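Local atomic coordinates of nodulation protein S (PDB entry 3OFK), a protein that probably methylates an amino group during Nod factor synthesis, using S-adenosylmethionine, as a Rossmann-like N-methyltransferase of nodulating bacteria. Residues Leu45-Ser49 against Leu198-Phe202; Val52-Ile58 against Glu113-Val119; Tyr125-Met130 against Trp163-Ala167. All coordinates share one frame; numbering follows the deposited sequence.

Contact 1 of 3, residues Leu45-Ser49 against Leu198-Phe202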
loop_
_atom_site.group_PDB
_atom_site.type_symbol
_atom_site.label_atom_id
_atom_site.label_comp_id
_atom_site.label_asym_id
_atom_site.label_seq_id
_atom_site.Cartn_x
_atom_site.Cartn_y
_atom_site.Cartn_z
ATOM N N LEU A 45 -8.816 -8.566 -4.456
ATOM C CA LEU A 45 -8.412 -7.859 -5.662
ATOM C C LEU A 45 -7.071 -8.381 -6.186
ATOM O O LEU A 45 -6.892 -8.487 -7.385
ATOM C CB LEU A 45 -8.345 -6.331 -5.419
ATOM C CG LEU A 45 -9.660 -5.589 -5.088
ATOM C CD1 LEU A 45 -9.461 -4.084 -4.797
ATOM C CD2 LEU A 45 -10.654 -5.796 -6.187
ATOM N N SER A 46 -6.121 -8.654 -5.293
ATOM C CA SER A 46 -4.769 -9.072 -5.699
ATOM C C SER A 46 -4.801 -10.445 -6.382
ATOM O O SER A 46 -4.030 -10.698 -7.328
ATOM C CB SER A 46 -3.822 -9.115 -4.492
ATOM O OG SER A 46 -3.771 -7.876 -3.780
ATOM N N LEU A 47 -5.725 -11.306 -5.923
ATOM C CA LEU A 47 -5.814 -12.686 -6.405
ATOM C C LEU A 47 -6.787 -12.830 -7.560
ATOM O O LEU A 47 -6.942 -13.938 -8.074
ATOM C CB LEU A 47 -6.221 -13.656 -5.270
ATOM C CG LEU A 47 -5.224 -13.840 -4.117
ATOM C CD1 LEU A 47 -5.720 -14.916 -3.105
ATOM C CD2 LEU A 47 -3.820 -14.199 -4.643
ATOM N N SER A 48 -7.431 -11.737 -7.990
ATOM C CA SER A 48 -8.506 -11.832 -9.000
ATOM C C SER A 48 -8.112 -12.601 -10.247
ATOM O O SER A 48 -8.964 -13.236 -10.859
ATOM C CB SER A 48 -9.011 -10.452 -9.417
ATOM O OG SER A 48 -9.554 -9.778 -8.304
ATOM N N SER A 49 -6.833 -12.535 -10.612
ATOM C CA SER A 49 -6.292 -13.185 -11.816
ATOM C C SER A 49 -5.499 -14.454 -11.530
ATOM O O SER A 49 -4.747 -14.918 -12.400
ATOM C CB SER A 49 -5.383 -12.201 -12.579
ATOM O OG SER A 49 -6.160 -11.294 -13.359
ATOM N N LEU A 198 -11.283 3.426 -0.083
ATOM C CA LEU A 198 -11.618 3.106 -1.467
ATOM C C LEU A 198 -10.477 2.268 -1.982
ATOM O O LEU A 198 -9.329 2.620 -1.764
ATOM C CB LEU A 198 -11.738 4.383 -2.306
ATOM C CG LEU A 198 -12.521 4.344 -3.620
ATOM C CD1 LEU A 198 -13.903 3.681 -3.470
ATOM C CD2 LEU A 198 -12.671 5.771 -4.112
ATOM N N LEU A 199 -10.799 1.131 -2.596
ATOM C CA LEU A 199 -9.813 0.310 -3.261
ATOM C C LEU A 199 -10.214 0.200 -4.705
ATOM O O LEU A 199 -11.409 0.145 -5.025
ATOM C CB LEU A 199 -9.746 -1.104 -2.654
ATOM C CG LEU A 199 -9.749 -1.251 -1.132
ATOM C CD1 LEU A 199 -9.413 -2.696 -0.695
ATOM C CD2 LEU A 199 -8.746 -0.303 -0.568
ATOM N N ALA A 200 -9.212 0.165 -5.571
ATOM C CA ALA A 200 -9.411 -0.012 -7.003
ATOM C C ALA A 200 -8.264 -0.853 -7.569
ATOM O O ALA A 200 -7.094 -0.711 -7.178
ATOM C CB ALA A 200 -9.487 1.347 -7.714
ATOM N N ARG A 201 -8.625 -1.729 -8.494
ATOM C CA ARG A 201 -7.692 -2.569 -9.195
ATOM C C ARG A 201 -7.568 -2.015 -10.601
ATOM O O ARG A 201 -8.570 -1.876 -11.317
ATOM C CB ARG A 201 -8.199 -4.013 -9.200
ATOM C CG ARG A 201 -7.276 -5.029 -9.878
ATOM C CD ARG A 201 -7.880 -6.419 -9.747
ATOM N NE ARG A 201 -7.037 -7.487 -10.296
ATOM C CZ ARG A 201 -7.283 -8.184 -11.412
ATOM N NH1 ARG A 201 -8.374 -7.952 -12.151
ATOM N NH2 ARG A 201 -6.425 -9.140 -11.792
ATOM N N PHE A 202 -6.333 -1.703 -10.986
ATOM C CA PHE A 202 -6.045 -1.148 -12.315
ATOM C C PHE A 202 -5.275 -2.143 -13.180
ATOM O O PHE A 202 -4.503 -2.958 -12.666
ATOM C CB PHE A 202 -5.251 0.146 -12.168
ATOM C CG PHE A 202 -6.025 1.260 -11.513
ATOM C CD1 PHE A 202 -6.627 2.266 -12.282
ATOM C CD2 PHE A 202 -6.124 1.336 -10.136
ATOM C CE1 PHE A 202 -7.331 3.278 -11.693
ATOM C CE2 PHE A 202 -6.826 2.382 -9.535
ATOM C CZ PHE A 202 -7.423 3.357 -10.322
HETATM O O HOH W 1 -4.407 -8.580 -9.391
#
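Arg-201 reaches from its strand to the turn that ends helix 33-46, and its guanidinium group is met there at the edge and over one face. The edge carries the direct polar link: NH2 donates to Ser-49 OG over 2.7 Å, with the hydroxyl close to the guanidinium plane but the N-H bent to 139°. Water 1 lies at the same group's edge. It accepts from Arg-201 NE and donates to Ser-46 O, each over 3.0 Å, and so ties the side chain to the last turn of the helix. The arginine gets this far because its chain is extended from CG to NE, with CG trans to the backbone N (chi1 -178°). Van der Waals contact holds the flat side: Ser-48 CB sits over the centre of the guanidinium group, 3.5 Å from Arg-201 CZ. The Ser-48 hydroxyl turns back to the end of helix 33-46, where it is hydrogen-bonded to Arg-44 O. A lysine in place of Arg-201 would probably leave either Ser-49 OG or the bridging water without its partner, and Ser-48 CB would lose the flat surface it rests on. The apolar part of the contact is two residues earlier in the strand, where one branch of Leu-45, CD1, comes to 3.7 Å from Leu-199 CB. These are packing contacts at one face of the central sheet, and the Leu-199 side chain stops about 8 Å short of the bound S-adenosyl-L-homocysteine. Strand 196-203 runs antiparallel between strands 148-155 and 181-189; Leu-45 lies against Val-151 on the first and Val-186 on the second, so its side chain, near the end of helix 33-46, touches all three strands, while Phe-202 packs on helix 169-179.

Contact 2 of 3, residues Val52-Ile58 against Glu113-Val119; sequences VSNGLEI and ELFDLIV
Leu-56 lays its CB over the middle of the Phe-115 ring, 3.7 Å from the centroid and 13° off the ring normal, a CH-pi contact. Its CD2 lies over the CE2 side of the same ring. Farther along this face Ile-58 CD1 meets Ile-118 CG2 at 3.7 Å, and Met-143 touches both Leu-56 and Phe-115. On the face of Leu-117 and Val-119, Val-52 CG2 packs against Leu-117 CD2, with helices 33-46 and 64-69 beyond. Between the two layers the strands run parallel, their axes 12° apart. Leu-56 N binds Leu-117 O, Leu-56 O accepts from Val-119 N at 2.8 Å, and Ile-58 N binds Val-119 O. The regular pairing breaks at Asp-116, whose carboxylate takes over as acceptor for the amides of Ser-53 and Asn-54: OD2 receives Ser-53 N on its syn lone pair at 2.7 Å in a nearly straight bond, and OD1 receives Asn-54 N at 2.7 Å on the syn side, somewhat out of plane. Its CG is wedged between the backbone N and the carbonyl carbon (chi1 59°), which turns both oxygens to these amides. At the outer edge Asn-54 ND2 donates to Leu-114 O at 2.9 Å from above the carbonyl plane, and more weakly to Glu-113, whose carboxylate has a salt bridge to Arg-75. Strands 52-58 and 115-121 are central neighbours in the Rossmann-like sheet of S-adenosylmethionine-dependent methyltransferases; the Glu-57 side chain, hydrogen-bonded to Thr-66, comes about 4 Å from the bound S-adenosyl-L-homocysteine.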
loop_
_atom_site.group_PDB
_atom_site.type_symbol
_atom_site.label_atom_id
_atom_site.label_comp_id
_atom_site.label_asym_id
_atom_site.label_seq_id
_atom_site.Cartn_x
_atom_site.Cartn_y
_atom_site.Cartn_z
ATOM N N VAL A 52 0.325 -15.036 -8.739
ATOM C CA VAL A 52 1.142 -13.939 -9.306
ATOM C C VAL A 52 2.563 -14.441 -9.620
ATOM O O VAL A 52 3.096 -15.239 -8.876
ATOM C CB VAL A 52 1.101 -12.725 -8.327
ATOM C CG1 VAL A 52 2.177 -11.738 -8.597
ATOM C CG2 VAL A 52 -0.286 -12.062 -8.381
ATOM N N SER A 53 3.177 -13.996 -10.716
ATOM C CA SER A 53 4.590 -14.379 -11.007
ATOM C C SER A 53 5.675 -13.592 -10.219
ATOM O O SER A 53 6.712 -14.142 -9.798
ATOM C CB SER A 53 4.888 -14.235 -12.496
ATOM O OG SER A 53 4.176 -15.201 -13.294
ATOM N N ASN A 54 5.461 -12.287 -10.073
ATOM C CA ASN A 54 6.514 -11.401 -9.586
ATOM C C ASN A 54 5.829 -10.225 -8.991
ATOM O O ASN A 54 5.435 -9.329 -9.708
ATOM C CB ASN A 54 7.418 -10.970 -10.749
ATOM C CG ASN A 54 8.712 -10.353 -10.278
ATOM O OD1 ASN A 54 9.202 -10.669 -9.198
ATOM N ND2 ASN A 54 9.293 -9.481 -11.111
ATOM N N GLY A 55 5.593 -10.273 -7.690
ATOM C CA GLY A 55 4.765 -9.264 -7.037
ATOM C C GLY A 55 5.608 -8.203 -6.322
ATOM O O GLY A 55 6.738 -8.489 -5.903
ATOM N N LEU A 56 5.055 -6.991 -6.200
ATOM C CA LEU A 56 5.683 -5.893 -5.416
ATOM C C LEU A 56 4.710 -5.349 -4.361
ATOM O O LEU A 56 3.569 -4.952 -4.664
ATOM C CB LEU A 56 6.158 -4.756 -6.321
ATOM C CG LEU A 56 6.783 -3.505 -5.644
ATOM C CD1 LEU A 56 8.125 -3.822 -4.987
ATOM C CD2 LEU A 56 6.936 -2.331 -6.616
ATOM N N GLU A 57 5.143 -5.283 -3.119
ATOM C CA GLU A 57 4.326 -4.657 -2.096
ATOM C C GLU A 57 5.056 -3.404 -1.672
ATOM O O GLU A 57 6.275 -3.481 -1.366
ATOM C CB GLU A 57 4.109 -5.568 -0.893
ATOM C CG GLU A 57 3.113 -4.931 0.126
ATOM C CD GLU A 57 3.136 -5.512 1.530
ATOM O OE1 GLU A 57 4.101 -6.202 1.914
ATOM O OE2 GLU A 57 2.143 -5.310 2.270
ATOM N N ILE A 58 4.340 -2.267 -1.704
ATOM C CA ILE A 58 4.906 -0.938 -1.338
ATOM C C ILE A 58 4.328 -0.492 -0.010
ATOM O O ILE A 58 3.153 -0.088 0.041
ATOM C CB ILE A 58 4.603 0.131 -2.388
ATOM C CG1 ILE A 58 5.326 -0.218 -3.671
ATOM C CG2 ILE A 58 5.053 1.559 -1.894
ATOM C CD1 ILE A 58 4.776 0.503 -4.920
ATOM N N GLU A 113 13.357 -4.495 -12.761
ATOM C CA GLU A 113 12.221 -5.412 -12.510
ATOM C C GLU A 113 10.890 -4.893 -13.054
ATOM O O GLU A 113 10.547 -3.710 -12.888
ATOM C CB GLU A 113 11.996 -5.631 -10.997
ATOM C CG GLU A 113 12.935 -6.582 -10.268
ATOM C CD GLU A 113 12.425 -8.005 -10.231
ATOM O OE1 GLU A 113 12.711 -8.778 -11.163
ATOM O OE2 GLU A 113 11.746 -8.363 -9.257
ATOM N N LEU A 114 10.137 -5.791 -13.689
ATOM C CA LEU A 114 8.723 -5.537 -13.975
ATOM C C LEU A 114 7.895 -6.540 -13.175
ATOM O O LEU A 114 8.248 -7.721 -13.113
ATOM C CB LEU A 114 8.420 -5.630 -15.476
ATOM C CG LEU A 114 9.216 -4.650 -16.352
ATOM C CD1 LEU A 114 8.953 -4.884 -17.867
ATOM C CD2 LEU A 114 8.947 -3.198 -15.945
ATOM N N PHE A 115 6.819 -6.043 -12.566
ATOM C CA PHE A 115 5.923 -6.802 -11.668
ATOM C C PHE A 115 4.518 -6.968 -12.253
ATOM O O PHE A 115 3.907 -6.013 -12.731
ATOM C CB PHE A 115 5.828 -6.111 -10.305
ATOM C CG PHE A 115 7.165 -5.840 -9.684
ATOM C CD1 PHE A 115 7.842 -6.841 -9.005
ATOM C CD2 PHE A 115 7.774 -4.590 -9.817
ATOM C CE1 PHE A 115 9.079 -6.618 -8.468
ATOM C CE2 PHE A 115 9.029 -4.350 -9.264
ATOM C CZ PHE A 115 9.682 -5.372 -8.587
ATOM N N ASP A 116 3.997 -8.187 -12.208
ATOM C CA ASP A 116 2.606 -8.420 -12.644
ATOM C C ASP A 116 1.559 -8.085 -11.554
ATOM O O ASP A 116 0.344 -8.086 -11.822
ATOM C CB ASP A 116 2.417 -9.834 -13.200
ATOM C CG ASP A 116 2.767 -10.924 -12.206
ATOM O OD1 ASP A 116 3.656 -10.708 -11.386
ATOM O OD2 ASP A 116 2.166 -12.011 -12.263
ATOM N N LEU A 117 2.015 -7.811 -10.333
ATOM C CA LEU A 117 1.155 -7.226 -9.307
ATOM C C LEU A 117 1.953 -6.211 -8.510
ATOM O O LEU A 117 3.050 -6.522 -8.041
ATOM C CB LEU A 117 0.631 -8.268 -8.324
ATOM C CG LEU A 117 -0.304 -7.749 -7.218
ATOM C CD1 LEU A 117 -1.623 -7.165 -7.777
ATOM C CD2 LEU A 117 -0.585 -8.940 -6.281
ATOM N N ILE A 118 1.391 -5.012 -8.359
ATOM C CA ILE A 118 1.874 -4.051 -7.397
ATOM C C ILE A 118 0.756 -3.710 -6.441
ATOM O O ILE A 118 -0.354 -3.367 -6.854
ATOM C CB ILE A 118 2.334 -2.780 -8.087
ATOM C CG1 ILE A 118 3.465 -3.109 -9.057
ATOM C CG2 ILE A 118 2.765 -1.752 -7.048
ATOM C CD1 ILE A 118 3.919 -1.907 -9.895
ATOM N N VAL A 119 1.020 -3.888 -5.159
ATOM C CA VAL A 119 0.054 -3.529 -4.133
ATOM C C VAL A 119 0.602 -2.234 -3.475
ATOM O O VAL A 119 1.777 -2.146 -3.104
ATOM C CB VAL A 119 -0.189 -4.668 -3.099
ATOM C CG1 VAL A 119 -1.226 -4.243 -2.074
ATOM C CG2 VAL A 119 -0.605 -6.029 -3.805
HETATM O O HOH W 2 0.757 -1.639 0.087
#

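Contact 3 of 3, residues Tyr125-Met130 against Trp163-Ala167; sequences YYLEDM and WGHVA. With SAH (S-adenosyl-L-homocysteine), chain E.
Tyr-125 and His-165 bring two loops together, their CA atoms 6.0 Å apart, with a short 3-10 turn at 125-126 on one side and, on the other, a Schellman motif in which Gly-164 ends helix 157-162 with positive phi. Tyr-125, Tyr-126, Trp-163 and His-165 make an aromatic cluster beside the cofactor pocket. The Tyr-125 ring touches His-165 along one side, Tyr-125 CD1 to His-165 CD2 at 3.4 Å, with the planes 31° apart. Its far end meets Trp-163 at 58°, Trp-163 CZ3 lying 3.6 Å from Tyr-125 OH, a hydroxyl that is hydrogen-bonded to Glu-122. The ring is placed there by chi1 of 51°, which sets CG between the backbone N and the carbonyl carbon. Tyr-126 links cluster and ligand: its CD1 approaches His-165 CE1, while its CD2 is 3.7 Å from C8 of the S-adenosyl-L-homocysteine adenine. Leu-127 CD2 reaches the adenine amino nitrogen N6 at 3.9 Å. On the side remote from the ligand, Val-166 CG2 lies against Glu-128 O, just before Asp-129 N-caps helix 130-142 through Gln-132 N; the end of Met-130 nearby is doubtfully placed. No direct hydrogen bond crosses the interface, so water does the polar joining: water 3 donates to Tyr-125 O and Leu-127 O and accepts from Val-166 N at 2.9 Å.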
loop_
_atom_site.group_PDB
_atom_site.type_symbol
_atom_site.label_atom_id
_atom_site.label_comp_id
_atom_site.label_asym_id
_atom_site.label_seq_id
_atom_site.Cartn_x
_atom_site.Cartn_y
_atom_site.Cartn_z
ATOM N N TYR A 125 -0.360 8.693 0.722
ATOM C CA TYR A 125 -0.616 9.962 1.409
ATOM C C TYR A 125 0.497 10.433 2.357
ATOM O O TYR A 125 0.468 11.571 2.830
ATOM C CB TYR A 125 -1.953 9.957 2.143
ATOM C CG TYR A 125 -2.240 8.792 3.070
ATOM C CD1 TYR A 125 -1.707 8.727 4.353
ATOM C CD2 TYR A 125 -3.107 7.774 2.669
ATOM C CE1 TYR A 125 -2.018 7.651 5.208
ATOM C CE2 TYR A 125 -3.413 6.717 3.509
ATOM C CZ TYR A 125 -2.872 6.662 4.761
ATOM O OH TYR A 125 -3.223 5.602 5.561
ATOM N N TYR A 126 1.490 9.591 2.641
ATOM C CA TYR A 126 2.617 10.080 3.445
ATOM C C TYR A 126 3.548 11.000 2.641
ATOM O O TYR A 126 4.405 11.659 3.181
ATOM C CB TYR A 126 3.407 8.912 4.050
ATOM C CG TYR A 126 2.620 8.179 5.110
ATOM C CD1 TYR A 126 2.341 8.778 6.336
ATOM C CD2 TYR A 126 2.143 6.905 4.886
ATOM C CE1 TYR A 126 1.600 8.115 7.322
ATOM C CE2 TYR A 126 1.393 6.251 5.845
ATOM C CZ TYR A 126 1.133 6.857 7.053
ATOM O OH TYR A 126 0.396 6.166 7.965
ATOM N N LEU A 127 3.393 11.049 1.344
ATOM C CA LEU A 127 4.254 11.924 0.550
ATOM C C LEU A 127 3.854 13.389 0.813
ATOM O O LEU A 127 2.733 13.671 1.230
ATOM C CB LEU A 127 4.151 11.561 -0.924
ATOM C CG LEU A 127 4.727 10.184 -1.256
ATOM C CD1 LEU A 127 4.207 9.765 -2.632
ATOM C CD2 LEU A 127 6.258 10.191 -1.197
ATOM N N GLU A 128 4.783 14.314 0.587
ATOM C CA GLU A 128 4.584 15.714 0.957
ATOM C C GLU A 128 3.656 16.535 0.066
ATOM O O GLU A 128 3.031 17.479 0.542
ATOM C CB GLU A 128 5.930 16.446 0.997
ATOM C CG GLU A 128 6.872 15.902 2.031
ATOM C CD GLU A 128 8.207 16.609 1.976
ATOM O OE1 GLU A 128 9.094 16.157 1.214
ATOM O OE2 GLU A 128 8.353 17.629 2.688
ATOM N N ASP A 129 3.612 16.227 -1.219
ATOM C CA ASP A 129 2.786 17.018 -2.152
ATOM C C ASP A 129 2.376 16.204 -3.349
ATOM O O ASP A 129 2.782 15.039 -3.479
ATOM C CB ASP A 129 3.546 18.282 -2.572
ATOM C CG ASP A 129 4.926 17.977 -3.141
ATOM O OD1 ASP A 129 5.013 17.145 -4.080
ATOM O OD2 ASP A 129 5.895 18.604 -2.679
ATOM N N MET A 130 1.592 16.828 -4.236
ATOM C CA MET A 130 1.062 16.171 -5.439
ATOM C C MET A 130 2.111 15.883 -6.508
ATOM O O MET A 130 1.898 15.018 -7.353
ATOM C CB MET A 130 -0.052 17.025 -6.097
ATOM C CG MET A 130 -1.510 16.769 -5.667
ATOM S SD MET A 130 -1.832 15.266 -4.755
ATOM C CE MET A 130 -1.864 16.004 -3.148
ATOM N N TRP A 163 -6.282 14.067 8.445
ATOM C CA TRP A 163 -5.044 13.530 9.011
ATOM C C TRP A 163 -3.808 14.407 8.762
ATOM O O TRP A 163 -2.706 14.019 9.131
ATOM C CB TRP A 163 -4.767 12.113 8.491
ATOM C CG TRP A 163 -5.706 11.057 9.006
ATOM C CD1 TRP A 163 -6.547 11.134 10.093
ATOM C CD2 TRP A 163 -5.858 9.741 8.476
ATOM N NE1 TRP A 163 -7.224 9.941 10.244
ATOM C CE2 TRP A 163 -6.813 9.072 9.266
ATOM C CE3 TRP A 163 -5.287 9.066 7.383
ATOM C CZ2 TRP A 163 -7.217 7.765 9.003
ATOM C CZ3 TRP A 163 -5.687 7.767 7.126
ATOM C CH2 TRP A 163 -6.650 7.131 7.934
ATOM N N GLY A 164 -3.987 15.569 8.140
ATOM C CA GLY A 164 -2.878 16.464 7.820
ATOM C C GLY A 164 -2.207 16.203 6.480
ATOM O O GLY A 164 -1.235 16.875 6.136
ATOM N N HIS A 165 -2.704 15.232 5.718
ATOM C CA HIS A 165 -2.086 14.899 4.431
ATOM C C HIS A 165 -2.749 15.655 3.296
ATOM O O HIS A 165 -3.704 16.416 3.505
ATOM C CB HIS A 165 -2.083 13.384 4.200
ATOM C CG HIS A 165 -1.487 12.608 5.336
ATOM N ND1 HIS A 165 -0.206 12.826 5.801
ATOM C CD2 HIS A 165 -2.008 11.625 6.111
ATOM C CE1 HIS A 165 0.032 12.018 6.819
ATOM N NE2 HIS A 165 -1.040 11.269 7.019
ATOM N N VAL A 166 -2.215 15.505 2.089
ATOM C CA VAL A 166 -2.668 16.337 0.964
ATOM C C VAL A 166 -3.839 15.719 0.159
ATOM O O VAL A 166 -4.781 16.433 -0.237
ATOM C CB VAL A 166 -1.486 16.715 0.003
ATOM C CG1 VAL A 166 -2.008 17.565 -1.151
ATOM C CG2 VAL A 166 -0.393 17.478 0.748
ATOM N N ALA A 167 -3.771 14.415 -0.110
ATOM C CA ALA A 167 -4.820 13.764 -0.857
ATOM C C ALA A 167 -4.859 12.255 -0.591
ATOM O O ALA A 167 -3.861 11.664 -0.160
ATOM C CB ALA A 167 -4.665 14.056 -2.341
HETATM N N SAH E . 0.300 -1.582 2.824
HETATM C CA SAH E . 0.088 -2.070 4.182
HETATM C CB SAH E . 0.788 -1.149 5.178
HETATM C CG SAH E . 0.295 0.279 5.344
HETATM S SD SAH E . 1.067 1.204 6.718
HETATM C C SAH E . -1.393 -2.234 4.561
HETATM O O SAH E . -2.287 -1.737 3.873
HETATM O OXT SAH E . -1.712 -2.871 5.563
HETATM C "C5'" SAH E . 2.143 2.230 5.662
HETATM C "C4'" SAH E . 3.540 1.726 5.358
HETATM O "O4'" SAH E . 4.098 2.540 4.328
HETATM C "C3'" SAH E . 4.501 1.781 6.544
HETATM O "O3'" SAH E . 5.264 0.568 6.606
HETATM C "C2'" SAH E . 5.388 2.991 6.208
HETATM O "O2'" SAH E . 6.676 2.882 6.762
HETATM C "C1'" SAH E . 5.414 2.908 4.706
HETATM N N9 SAH E . 5.790 4.121 3.945
HETATM C C8 SAH E . 5.425 5.419 4.202
HETATM N N7 SAH E . 5.945 6.201 3.232
HETATM C C5 SAH E . 6.625 5.435 2.361
HETATM C C6 SAH E . 7.284 5.783 1.181
HETATM N N6 SAH E . 7.377 7.098 0.839
HETATM N N1 SAH E . 7.896 4.782 0.467
HETATM C C2 SAH E . 7.798 3.462 0.895
HETATM N N3 SAH E . 7.107 3.136 2.058
HETATM C C4 SAH E . 6.509 4.114 2.775
HETATM O O HOH W 3 -0.099 13.679 1.217
HETATM O O HOH W 4 1.853 14.239 4.172
#

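All three contacts belong to one Rossmann-like domain built on a seven-stranded mixed sheet. Contacts 1 and 2 share that sheet and touch, their centres about 13 Å apart: Ser-46, at the end of helix 33-46, packs on Val-119 and Leu-117. Contact 3 stands about 23 Å from contact 1 and 24 Å from contact 2, between centres, in loops that follow helix 157-162 and strand 115-121. Along the chain, contact 1 pairs an early helix end with a late strand and so encloses the other two, which come one after the other. Contact 2, through Glu-57, and contact 3, through Tyr-126 and Leu-127, approach the bound S-adenosyl-L-homocysteine from different parts of the fold, while contact 1 packs behind contact 2.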